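Local coordinates for TATA-box-binding protein (Methanococcus jannaschii, PDB 2Z8U) that probably binds the TATA box of archaeal promoters as a general transcription factor, helping to activate genes transcribed by RNA polymerase, at residues B[46-50]-B[61-65]. Numbering follows the deposited sequence.
Sequences QFPGL and LLIFR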
loop_
_atom_site.group_PDB
_atom_site.type_symbol
_atom_site.label_atom_id
_atom_site.label_comp_id
_atom_site.label_asym_id
_atom_site.label_seq_id
_atom_site.Cartn_x
_atom_site.Cartn_y
_atom_site.Cartn_z
ATOM N N GLN B 46 -15.757 5.757 -30.186
ATOM C CA GLN B 46 -15.351 4.678 -29.297
ATOM C C GLN B 46 -13.898 4.830 -28.888
ATOM O O GLN B 46 -13.545 4.617 -27.724
ATOM C CB GLN B 46 -15.529 3.327 -29.993
ATOM C CG GLN B 46 -16.883 3.150 -30.672
ATOM C CD GLN B 46 -17.036 1.811 -31.392
ATOM O OE1 GLN B 46 -16.065 1.057 -31.564
ATOM N NE2 GLN B 46 -18.259 1.519 -31.831
ATOM N N PHE B 47 -13.065 5.200 -29.863
ATOM C CA PHE B 47 -11.614 5.222 -29.721
ATOM C C PHE B 47 -11.019 6.237 -30.727
ATOM O O PHE B 47 -11.452 6.290 -31.879
ATOM C CB PHE B 47 -11.049 3.808 -29.953
ATOM C CG PHE B 47 -9.563 3.717 -29.812
ATOM C CD1 PHE B 47 -8.971 3.667 -28.555
ATOM C CD2 PHE B 47 -8.746 3.692 -30.936
ATOM C CE1 PHE B 47 -7.584 3.593 -28.421
ATOM C CE2 PHE B 47 -7.358 3.621 -30.815
ATOM C CZ PHE B 47 -6.774 3.569 -29.555
ATOM N N PRO B 48 -10.042 7.061 -30.288
ATOM C CA PRO B 48 -9.622 8.171 -31.141
ATOM C C PRO B 48 -8.703 7.780 -32.312
ATOM O O PRO B 48 -8.584 8.556 -33.253
ATOM C CB PRO B 48 -8.865 9.093 -30.165
ATOM C CG PRO B 48 -9.163 8.540 -28.764
ATOM C CD PRO B 48 -9.301 7.074 -29.017
ATOM N N GLY B 49 -8.070 6.610 -32.249
ATOM C CA GLY B 49 -7.069 6.198 -33.257
ATOM C C GLY B 49 -7.639 5.347 -34.381
ATOM O O GLY B 49 -8.718 4.743 -34.245
ATOM N N LEU B 50 -6.927 5.306 -35.506
ATOM C CA LEU B 50 -7.336 4.484 -36.643
ATOM C C LEU B 50 -6.430 3.276 -36.743
ATOM O O LEU B 50 -5.204 3.413 -36.652
ATOM C CB LEU B 50 -7.294 5.292 -37.959
ATOM C CG LEU B 50 -7.598 4.560 -39.265
ATOM C CD1 LEU B 50 -8.258 5.512 -40.242
ATOM C CD2 LEU B 50 -6.366 3.889 -39.888
ATOM N N LEU B 61 -0.943 -1.099 -38.069
ATOM C CA LEU B 61 -0.583 0.273 -37.724
ATOM C C LEU B 61 -1.737 0.913 -36.971
ATOM O O LEU B 61 -2.904 0.673 -37.291
ATOM C CB LEU B 61 -0.264 1.088 -38.991
ATOM C CG LEU B 61 0.953 0.682 -39.851
ATOM C CD1 LEU B 61 0.564 -0.314 -40.941
ATOM C CD2 LEU B 61 1.514 1.910 -40.503
ATOM N N LEU B 62 -1.394 1.726 -35.976
ATOM C CA LEU B 62 -2.340 2.539 -35.252
ATOM C C LEU B 62 -1.955 3.975 -35.541
ATOM O O LEU B 62 -0.802 4.371 -35.316
ATOM C CB LEU B 62 -2.287 2.240 -33.747
ATOM C CG LEU B 62 -3.083 3.125 -32.767
ATOM C CD1 LEU B 62 -4.575 3.141 -33.045
ATOM C CD2 LEU B 62 -2.815 2.679 -31.328
ATOM N N ILE B 63 -2.896 4.725 -36.118
ATOM C CA ILE B 63 -2.621 6.093 -36.535
ATOM C C ILE B 63 -3.485 7.092 -35.760
ATOM O O ILE B 63 -4.708 6.952 -35.729
ATOM C CB ILE B 63 -2.879 6.300 -38.049
ATOM C CG1 ILE B 63 -2.180 5.210 -38.883
ATOM C CG2 ILE B 63 -2.463 7.728 -38.461
ATOM C CD1 ILE B 63 -2.450 5.278 -40.371
ATOM N N PHE B 64 -2.849 8.118 -35.193
ATOM C CA PHE B 64 -3.574 9.151 -34.449
ATOM C C PHE B 64 -3.660 10.471 -35.231
ATOM O O PHE B 64 -2.849 10.722 -36.121
ATOM C CB PHE B 64 -2.890 9.370 -33.094
ATOM C CG PHE B 64 -3.086 8.232 -32.121
ATOM C CD1 PHE B 64 -4.301 8.076 -31.445
ATOM C CD2 PHE B 64 -2.068 7.331 -31.878
ATOM C CE1 PHE B 64 -4.490 7.029 -30.535
ATOM C CE2 PHE B 64 -2.240 6.280 -30.958
ATOM C CZ PHE B 64 -3.460 6.136 -30.287
ATOM N N ARG B 65 -4.644 11.311 -34.887
ATOM C CA ARG B 65 -4.774 12.665 -35.442
ATOM C C ARG B 65 -3.490 13.512 -35.231
ATOM O O ARG B 65 -3.143 14.318 -36.071
ATOM C CB ARG B 65 -6.007 13.368 -34.817
ATOM C CG ARG B 65 -6.409 14.703 -35.436
ATOM C CD ARG B 65 -7.911 15.052 -35.157
ATOM N NE ARG B 65 -8.799 13.951 -35.575
ATOM C CZ ARG B 65 -9.241 13.737 -36.823
ATOM N NH1 ARG B 65 -8.938 14.568 -37.822
ATOM N NH2 ARG B 65 -10.010 12.685 -37.076
HETATM O O HOH W 1 -6.488 10.409 -32.989
#
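The Phe47 ring meets Leu62 edge-on, its CE2 3.6 Å from Leu62 CD1 near the ring plane, while one face carries the neighbouring Pro48 CD, set off toward the rim. Phe64 CZ approaches this ring obliquely, and the edge of the Phe64 ring has a bridging water in its plane. The setting is the antiparallel sheet of the TBP saddle, in the first of its two repeats, where adjoining strands join through a hydrogen-bonded pair, Leu50 with Ile63. Both bonds are nearly straight: Leu50 N to Ile63 O at 2.8 Å, and Ile63 N to Leu50 O at 2.7 Å. Leu50 and Ile63 point the same way, toward helix 30-36; Phe47 and Leu62 also pack on a second subunit. The CB bond of Phe64 leads away from 46-50, but with CG anti to the carbonyl carbon (chi1 -72°) its ring returns beside Gly49, CD1 3.8 Å from Gly49 CA, where a beta carbon on Gly49 would clash. A serine in place of Phe64 would probably strip the ring from beside Gly49 CA and leave Phe47 CZ without its aromatic neighbour. Beyond the paired residues one water continues the link, donating to Pro48 O and accepting from Arg65 N, both 2.8 Å from the water oxygen.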